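Local coordinates for protein endo-1,3-beta-glucanase, family GH16 (Zobellia galactanivorans, PDB 4CRQ) that probably hydrolyses internal beta-1,3 linkages of laminarin-type glucans, the construct here being the GH16 catalytic module of a longer modular laminarinase, at residues 12-24 against 66-78. The protein carries 1 engineered substitution. Numbering follows the deposited sequence.
Sequences DDGIGPDWVFETG and SARMKTQGRKSFK. With ACT (acetate ion), chain F.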
ATOM      1  N   ASP A  12     -11.601 -15.588  -1.996  1.00 23.95           N
ATOM      2  CA  ASP A  12     -12.912 -16.265  -1.954  1.00 30.39           C
ATOM      3  C   ASP A  12     -13.264 -16.821  -0.577  1.00 33.80           C
ATOM      4  O   ASP A  12     -14.335 -16.516  -0.038  1.00 41.11           O
ATOM      5  CB  ASP A  12     -13.025 -17.374  -3.008  1.00 36.33           C
ATOM      6  CG  ASP A  12     -13.018 -16.852  -4.435  1.00 41.91           C
ATOM      7  OD1 ASP A  12     -13.354 -15.680  -4.708  1.00 37.75           O
ATOM      8  OD2 ASP A  12     -12.673 -17.659  -5.322  1.00 43.76           O
ATOM      9  N   ASP A  13     -12.354 -17.613  -0.013  1.00 39.21           N
ATOM     10  CA  ASP A  13     -12.584 -18.298   1.281  1.00 40.10           C
ATOM     11  C   ASP A  13     -11.410 -18.216   2.239  1.00 39.38           C
ATOM     12  O   ASP A  13     -11.570 -18.461   3.455  1.00 47.13           O
ATOM     13  CB  ASP A  13     -12.956 -19.766   1.025  1.00 44.47           C
ATOM     14  CG  ASP A  13     -14.330 -19.932   0.371  1.00 58.52           C
ATOM     15  OD1 ASP A  13     -15.353 -19.566   1.003  1.00 61.39           O
ATOM     16  OD2 ASP A  13     -14.389 -20.441  -0.776  1.00 59.03           O
ATOM     17  N   GLY A  14     -10.242 -17.885   1.689  1.00 33.26           N
ATOM     18  CA  GLY A  14      -9.041 -17.689   2.470  1.00 31.22           C
ATOM     19  C   GLY A  14      -8.056 -16.797   1.755  1.00 26.79           C
ATOM     20  O   GLY A  14      -8.310 -16.307   0.628  1.00 27.89           O
ATOM     21  N   ILE A  15      -6.929 -16.577   2.423  1.00 27.01           N
ATOM     22  CA  ILE A  15      -5.856 -15.737   1.896  1.00 25.21           C
ATOM     23  C   ILE A  15      -5.057 -16.639   0.966  1.00 24.09           C
ATOM     24  O   ILE A  15      -4.756 -17.807   1.331  1.00 29.69           O
ATOM     25  CB  ILE A  15      -5.026 -15.074   3.028  1.00 26.10           C
ATOM     26  CG1 ILE A  15      -5.960 -14.143   3.846  1.00 26.16           C
ATOM     27  CG2 ILE A  15      -3.814 -14.330   2.456  1.00 26.28           C
ATOM     28  CD1 ILE A  15      -5.375 -13.391   5.032  1.00 26.04           C
ATOM     29  N   GLY A  16      -4.721 -16.132  -0.220  1.00 26.36           N
ATOM     30  CA  GLY A  16      -3.994 -16.944  -1.214  1.00 25.45           C
ATOM     31  C   GLY A  16      -2.553 -17.261  -0.829  1.00 24.80           C
ATOM     32  O   GLY A  16      -2.052 -16.728   0.162  1.00 26.51           O
ATOM     33  N   PRO A  17      -1.876 -18.110  -1.633  1.00 25.01           N
ATOM     34  CA  PRO A  17      -0.536 -18.644  -1.294  1.00 26.72           C
ATOM     35  C   PRO A  17       0.639 -17.651  -1.458  1.00 20.46           C
ATOM     36  O   PRO A  17       1.786 -18.014  -1.072  1.00 27.35           O
ATOM     37  CB  PRO A  17      -0.391 -19.840  -2.255  1.00 30.84           C
ATOM     38  CG  PRO A  17      -1.207 -19.453  -3.434  1.00 30.30           C
ATOM     39  CD  PRO A  17      -2.373 -18.641  -2.921  1.00 26.28           C
ATOM     40  N   ASP A  18       0.372 -16.455  -2.006  1.00 22.03           N
ATOM     41  CA  ASP A  18       1.480 -15.524  -2.351  1.00 21.61           C
ATOM     42  C   ASP A  18       1.756 -14.417  -1.344  1.00 22.35           C
ATOM     43  O   ASP A  18       2.536 -13.521  -1.612  1.00 26.66           O
ATOM     44  CB  ASP A  18       1.279 -14.987  -3.782  1.00 22.76           C
ATOM     45  CG  ASP A  18       1.281 -16.098  -4.792  1.00 24.79           C
ATOM     46  OD1 ASP A  18       2.245 -16.891  -4.772  1.00 29.16           O
ATOM     47  OD2 ASP A  18       0.325 -16.199  -5.589  1.00 24.80           O
ATOM     48  N   TRP A  19       1.126 -14.513  -0.178  1.00 21.32           N
ATOM     49  CA  TRP A  19       1.318 -13.513   0.867  1.00 20.47           C
ATOM     50  C   TRP A  19       2.123 -13.974   2.050  1.00 19.94           C
ATOM     51  O   TRP A  19       1.947 -15.093   2.542  1.00 25.90           O
ATOM     52  CB  TRP A  19      -0.038 -13.043   1.368  1.00 21.49           C
ATOM     53  CG  TRP A  19      -0.904 -12.423   0.301  1.00 18.89           C
ATOM     54  CD1 TRP A  19      -1.916 -13.037  -0.432  1.00 22.06           C
ATOM     55  CD2 TRP A  19      -0.868 -11.026  -0.186  1.00 20.57           C
ATOM     56  NE1 TRP A  19      -2.494 -12.146  -1.310  1.00 23.13           N
ATOM     57  CE2 TRP A  19      -1.912 -10.928  -1.218  1.00 20.98           C
ATOM     58  CE3 TRP A  19      -0.100  -9.883   0.121  1.00 19.91           C
ATOM     59  CZ2 TRP A  19      -2.168  -9.729  -1.904  1.00 20.57           C
ATOM     60  CZ3 TRP A  19      -0.364  -8.689  -0.578  1.00 19.93           C
ATOM     61  CH2 TRP A  19      -1.380  -8.616  -1.568  1.00 21.07           C
ATOM     62  N   VAL A  20       3.003 -13.084   2.502  1.00 20.86           N
ATOM     63  CA  VAL A  20       3.838 -13.220   3.700  1.00 25.71           C
ATOM     64  C   VAL A  20       3.346 -12.162   4.669  1.00 23.89           C
ATOM     65  O   VAL A  20       3.101 -11.001   4.268  1.00 23.99           O
ATOM     66  CB  VAL A  20       5.336 -12.993   3.351  1.00 28.30           C
ATOM     67  CG1 VAL A  20       6.235 -12.912   4.585  1.00 29.10           C
ATOM     68  CG2 VAL A  20       5.812 -14.086   2.401  1.00 32.50           C
ATOM     69  N   PHE A  21       3.214 -12.527   5.938  1.00 21.86           N
ATOM     70  CA  PHE A  21       2.727 -11.606   6.977  1.00 23.32           C
ATOM     71  C   PHE A  21       3.894 -11.078   7.771  1.00 25.67           C
ATOM     72  O   PHE A  21       4.774 -11.838   8.161  1.00 30.76           O
ATOM     73  CB  PHE A  21       1.724 -12.334   7.872  1.00 25.30           C
ATOM     74  CG  PHE A  21       0.515 -12.782   7.112  1.00 28.24           C
ATOM     75  CD1 PHE A  21       0.522 -14.019   6.430  1.00 30.34           C
ATOM     76  CD2 PHE A  21      -0.629 -11.972   7.043  1.00 31.52           C
ATOM     77  CE1 PHE A  21      -0.590 -14.444   5.698  1.00 32.97           C
ATOM     78  CE2 PHE A  21      -1.751 -12.401   6.309  1.00 34.17           C
ATOM     79  CZ  PHE A  21      -1.729 -13.632   5.637  1.00 32.61           C
ATOM     80  N   GLU A  22       3.895  -9.771   7.999  1.00 23.07           N
ATOM     81  CA  GLU A  22       4.922  -9.127   8.830  1.00 23.89           C
ATOM     82  C   GLU A  22       4.389  -8.978  10.246  1.00 21.99           C
ATOM     83  O   GLU A  22       3.171  -8.920  10.455  1.00 25.16           O
ATOM     84  CB  GLU A  22       5.366  -7.808   8.206  1.00 27.63           C
ATOM     85  CG  GLU A  22       6.163  -8.083   6.937  1.00 29.91           C
ATOM     86  CD  GLU A  22       6.621  -6.839   6.250  1.00 28.64           C
ATOM     87  OE1 GLU A  22       5.784  -6.127   5.693  1.00 35.31           O
ATOM     88  OE2 GLU A  22       7.852  -6.601   6.269  1.00 34.54           O
ATOM     89  N   THR A  23       5.291  -8.929  11.225  1.00 24.97           N
ATOM     90  CA  THR A  23       4.876  -8.804  12.606  1.00 23.35           C
ATOM     91  C   THR A  23       5.717  -7.744  13.289  1.00 25.79           C
ATOM     92  O   THR A  23       6.846  -7.448  12.819  1.00 25.52           O
ATOM     93  CB  THR A  23       5.015 -10.154  13.385  1.00 24.51           C
ATOM     94  OG1 THR A  23       6.400 -10.501  13.439  1.00 30.22           O
ATOM     95  CG2 THR A  23       4.295 -11.317  12.757  1.00 23.01           C
ATOM     96  N   GLY A  24       5.198  -7.202  14.395  1.00 23.50           N
ATOM     97  CA  GLY A  24       5.946  -6.245  15.214  1.00 24.29           C
ATOM     98  C   GLY A  24       5.929  -4.831  14.710  1.00 20.69           C
ATOM     99  O   GLY A  24       5.044  -4.395  13.921  1.00 22.86           O
ATOM    100  N   SER A  66      -2.488  -4.513  14.147  1.00 18.77           N
ATOM    101  CA  SER A  66      -3.075  -4.474  12.812  1.00 18.09           C
ATOM    102  C   SER A  66      -2.325  -5.528  11.994  1.00 16.87           C
ATOM    103  O   SER A  66      -1.614  -6.364  12.593  1.00 18.58           O
ATOM    104  CB  SER A  66      -2.941  -3.072  12.211  1.00 18.50           C
ATOM    105  OG  SER A  66      -3.705  -2.973  11.005  1.00 18.72           O
ATOM    106  N   ALA A  67      -2.464  -5.503  10.666  1.00 18.73           N
ATOM    107  CA  ALA A  67      -1.754  -6.441   9.806  1.00 17.71           C
ATOM    108  C   ALA A  67      -1.064  -5.742   8.656  1.00 18.21           C
ATOM    109  O   ALA A  67      -1.497  -4.683   8.216  1.00 19.57           O
ATOM    110  CB  ALA A  67      -2.697  -7.503   9.262  1.00 17.58           C
ATOM    111  N   ARG A  68       0.024  -6.355   8.202  1.00 17.98           N
ATOM    112  CA  ARG A  68       0.811  -5.915   7.063  1.00 18.79           C
ATOM    113  C   ARG A  68       1.227  -7.179   6.317  1.00 20.23           C
ATOM    114  O   ARG A  68       1.806  -8.098   6.909  1.00 20.85           O
ATOM    115  CB  ARG A  68       2.032  -5.090   7.509  1.00 20.14           C
ATOM    116  CG  ARG A  68       2.992  -4.726   6.369  1.00 19.75           C
ATOM    117  CD  ARG A  68       3.974  -3.648   6.833  1.00 22.16           C
ATOM    118  NE  ARG A  68       5.152  -3.537   5.960  1.00 22.63           N
ATOM    119  CZ  ARG A  68       5.906  -2.434   5.825  1.00 22.01           C
ATOM    120  NH1 ARG A  68       5.586  -1.305   6.478  1.00 22.67           N
ATOM    121  NH2 ARG A  68       6.963  -2.457   5.023  1.00 23.07           N
ATOM    122  N   MET A  69       0.924  -7.216   5.018  1.00 19.13           N
ATOM    123  CA  MET A  69       1.151  -8.384   4.173  1.00 20.02           C
ATOM    124  C   MET A  69       1.888  -8.002   2.912  1.00 20.26           C
ATOM    125  O   MET A  69       1.686  -6.909   2.416  1.00 19.51           O
ATOM    126  CB  MET A  69      -0.210  -8.907   3.733  1.00 25.60           C
ATOM    127  CG  MET A  69      -1.145  -9.353   4.814  1.00 28.43           C
ATOM    128  SD  MET A  69      -2.836  -9.388   4.184  1.00 26.89           S
ATOM    129  CE  MET A  69      -2.819 -10.677   2.912  1.00 24.36           C
ATOM    130  N   LYS A  70       2.726  -8.888   2.376  1.00 19.00           N
ATOM    131  CA  LYS A  70       3.501  -8.590   1.167  1.00 18.47           C
ATOM    132  C   LYS A  70       3.631  -9.840   0.325  1.00 19.69           C
ATOM    133  O   LYS A  70       3.531 -10.945   0.869  1.00 21.85           O
ATOM    134  CB  LYS A  70       4.887  -8.001   1.570  1.00 20.25           C
ATOM    135  CG  LYS A  70       5.737  -8.983   2.376  1.00 22.41           C
ATOM    136  CD  LYS A  70       7.064  -8.410   2.864  1.00 22.62           C
ATOM    137  CE  LYS A  70       7.819  -9.443   3.687  1.00 24.01           C
ATOM    138  NZ  LYS A  70       9.163  -8.944   4.100  1.00 27.70           N
ATOM    139  N   THR A  71       3.863  -9.660  -0.982  1.00 19.37           N
ATOM    140  CA  THR A  71       4.077 -10.800  -1.868  1.00 18.63           C
ATOM    141  C   THR A  71       5.579 -11.043  -2.092  1.00 20.37           C
ATOM    142  O   THR A  71       5.948 -11.851  -2.953  1.00 22.05           O
ATOM    143  CB  THR A  71       3.360 -10.623  -3.231  1.00 19.28           C
ATOM    144  OG1 THR A  71       3.949  -9.546  -3.967  1.00 20.13           O
ATOM    145  CG2 THR A  71       1.879 -10.356  -3.039  1.00 19.45           C
ATOM    146  N   GLN A  72       6.441 -10.341  -1.341  1.00 21.09           N
ATOM    147  CA  GLN A  72       7.903 -10.497  -1.484  1.00 21.79           C
ATOM    148  C   GLN A  72       8.366 -11.960  -1.495  1.00 24.51           C
ATOM    149  O   GLN A  72       7.999 -12.716  -0.581  1.00 25.43           O
ATOM    150  CB  GLN A  72       8.632  -9.682  -0.412  1.00 23.63           C
ATOM    151  CG  GLN A  72      10.153  -9.729  -0.518  1.00 24.83           C
ATOM    152  CD  GLN A  72      10.805  -8.874   0.543  1.00 28.13           C
ATOM    153  OE1 GLN A  72      10.224  -8.649   1.611  1.00 31.83           O
ATOM    154  NE2 GLN A  72      12.012  -8.383   0.260  1.00 29.98           N
ATOM    155  N   GLY A  73       9.139 -12.342  -2.525  1.00 26.57           N
ATOM    156  CA  GLY A  73       9.660 -13.712  -2.674  1.00 28.98           C
ATOM    157  C   GLY A  73       8.683 -14.725  -3.267  1.00 24.73           C
ATOM    158  O   GLY A  73       9.053 -15.897  -3.500  1.00 28.31           O
ATOM    159  N   ARG A  74       7.440 -14.292  -3.501  1.00 25.20           N
ATOM    160  CA  ARG A  74       6.384 -15.161  -4.049  1.00 27.04           C
ATOM    161  C   ARG A  74       5.826 -14.633  -5.351  1.00 23.89           C
ATOM    162  O   ARG A  74       5.612 -15.435  -6.289  1.00 26.89           O
ATOM    163  CB  ARG A  74       5.269 -15.415  -3.016  1.00 26.80           C
ATOM    164  CG  ARG A  74       5.855 -15.995  -1.742  1.00 30.81           C
ATOM    165  CD  ARG A  74       4.859 -16.550  -0.782  1.00 34.73           C
ATOM    166  NE  ARG A  74       5.525 -17.105   0.402  1.00 34.24           N
ATOM    167  CZ  ARG A  74       4.868 -17.680   1.404  1.00 36.70           C
ATOM    168  NH1 ARG A  74       3.527 -17.775   1.359  1.00 36.78           N
ATOM    169  NH2 ARG A  74       5.532 -18.163   2.445  1.00 39.83           N
ATOM    170  N   LYS A  75       5.604 -13.313  -5.438  1.00 22.58           N
ATOM    171  CA  LYS A  75       5.025 -12.771  -6.651  1.00 23.67           C
ATOM    172  C   LYS A  75       5.556 -11.380  -6.865  1.00 24.34           C
ATOM    173  O   LYS A  75       5.464 -10.557  -5.962  1.00 23.40           O
ATOM    174  CB  LYS A  75       3.492 -12.819  -6.524  1.00 27.08           C
ATOM    175  CG  LYS A  75       2.698 -12.764  -7.795  1.00 31.96           C
ATOM    176  CD  LYS A  75       2.947 -13.841  -8.837  1.00 36.69           C
ATOM    177  CE  LYS A  75       2.658 -15.284  -8.452  1.00 43.37           C
ATOM    178  NZ  LYS A  75       2.661 -16.074  -9.732  1.00 31.09           N
ATOM    179  N   SER A  76       6.128 -11.117  -8.038  1.00 20.88           N
ATOM    180  CA  SER A  76       6.633  -9.763  -8.319  1.00 21.48           C
ATOM    181  C   SER A  76       6.456  -9.507  -9.814  1.00 21.87           C
ATOM    182  O   SER A  76       6.353 -10.466 -10.633  1.00 22.81           O
ATOM    183  CB  SER A  76       8.085  -9.550  -7.846  1.00 25.58           C
ATOM    184  OG  SER A  76       8.936 -10.494  -8.461  1.00 26.83           O
ATOM    185  N   PHE A  77       6.405  -8.218 -10.144  1.00 22.22           N
ATOM    186  CA  PHE A  77       6.015  -7.748 -11.475  1.00 23.26           C
ATOM    187  C   PHE A  77       6.895  -6.654 -11.950  1.00 23.66           C
ATOM    188  O   PHE A  77       7.249  -5.773 -11.162  1.00 24.41           O
ATOM    189  CB  PHE A  77       4.533  -7.229 -11.440  1.00 22.51           C
ATOM    190  CG  PHE A  77       3.592  -8.221 -10.821  1.00 19.67           C
ATOM    191  CD1 PHE A  77       3.080  -9.321 -11.582  1.00 21.60           C
ATOM    192  CD2 PHE A  77       3.260  -8.126  -9.446  1.00 23.17           C
ATOM    193  CE1 PHE A  77       2.229 -10.249 -10.985  1.00 23.42           C
ATOM    194  CE2 PHE A  77       2.415  -9.070  -8.852  1.00 24.48           C
ATOM    195  CZ  PHE A  77       1.907 -10.131  -9.618  1.00 24.55           C
ATOM    196  N   LYS A  78       7.227  -6.704 -13.241  1.00 23.07           N
ATOM    197  CA  LYS A  78       7.901  -5.589 -13.914  1.00 24.21           C
ATOM    198  C   LYS A  78       6.895  -5.059 -14.929  1.00 21.16           C
ATOM    199  O   LYS A  78       6.650  -5.688 -15.944  1.00 25.96           O
ATOM    200  CB  LYS A  78       9.218  -6.007 -14.559  1.00 25.74           C
ATOM    201  CG  LYS A  78       9.937  -4.878 -15.283  1.00 25.36           C
ATOM    202  CD  LYS A  78      11.238  -5.413 -15.863  1.00 34.08           C
ATOM    203  CE  LYS A  78      11.791  -4.484 -16.911  1.00 42.95           C
ATOM    204  NZ  LYS A  78      13.210  -4.809 -17.209  1.00 48.39           N
TER
HETATM  205  C   ACT F1257       9.622  -5.158   3.921  1.00 51.65           C
HETATM  206  O   ACT F1257       8.505  -4.991   4.453  1.00 37.98           O
HETATM  207  OXT ACT F1257      10.342  -6.192   4.013  1.00 44.60           O
HETATM  208  CH3 ACT F1257      10.120  -4.022   3.119  1.00 45.83           C
HETATM  209  O   HOH W   1       0.433  -8.909   9.762  1.00 22.48           O
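Trp-19 is sandwiched between two methyl groups of the partner strand and the turn after it: Met-69 CE lies over one face, 3.9 Å from the centroid of the five-membered ring, and Thr-71 CG2 over the opposite face, 3.7 Å from the centroid of the six-membered ring. At the indole edge, in plane, sit Gly-16 O and Lys-70 N. The bend at the end of Met-69 (chi3 65°) carries CE onto the indole, where it also meets Ile-15 CG2 tip to tip, while CG packs 3.4 Å from Phe-21 CE2. The guanidinium of Arg-74 has Val-20 CG2 over one face; its NH1 bonds Pro-17 O from above the carbonyl plane at 3.0 Å, tying down the type I turn from Gly-16 to Trp-19. That of Arg-68 has Glu-22 OE1 and an acetate oxygen at its edge, near its plane.

Beyond these, Val-20 and Lys-70 make an antiparallel hydrogen-bonded pair. On their face of the sheet, Glu-22 is held mainly through OE1, which takes Arg-68 NE at 2.7 Å from above the carboxylate plane; OE2 makes only a weak 3.5 Å salt bridge with Lys-70 NZ. The acetate, probably from the crystallisation liquor, accepts from Arg-68 NH2 and Lys-70 NZ, and NZ also donates to Gln-72 OE1 at 2.7 Å. A methionine in place of Arg-68 would probably leave Glu-22 OE1 without its charged mate and the carboxylate freer to turn.

In the GH16 fold, a beta-sandwich of the concanavalin clan, strand 20-22 pairs antiparallel with the end of strand 62-70. Trp-19 NE1 donates to Asp-9 OD2, and Asp-18 OD2 accepts from Trp-7 NE1. Leu-200 of strand 196-204 and Val-227 of strand 220-231 touch the Trp-19 side chain, and Leu-50 of strand 49-59 touches both Ile-15 and Met-69.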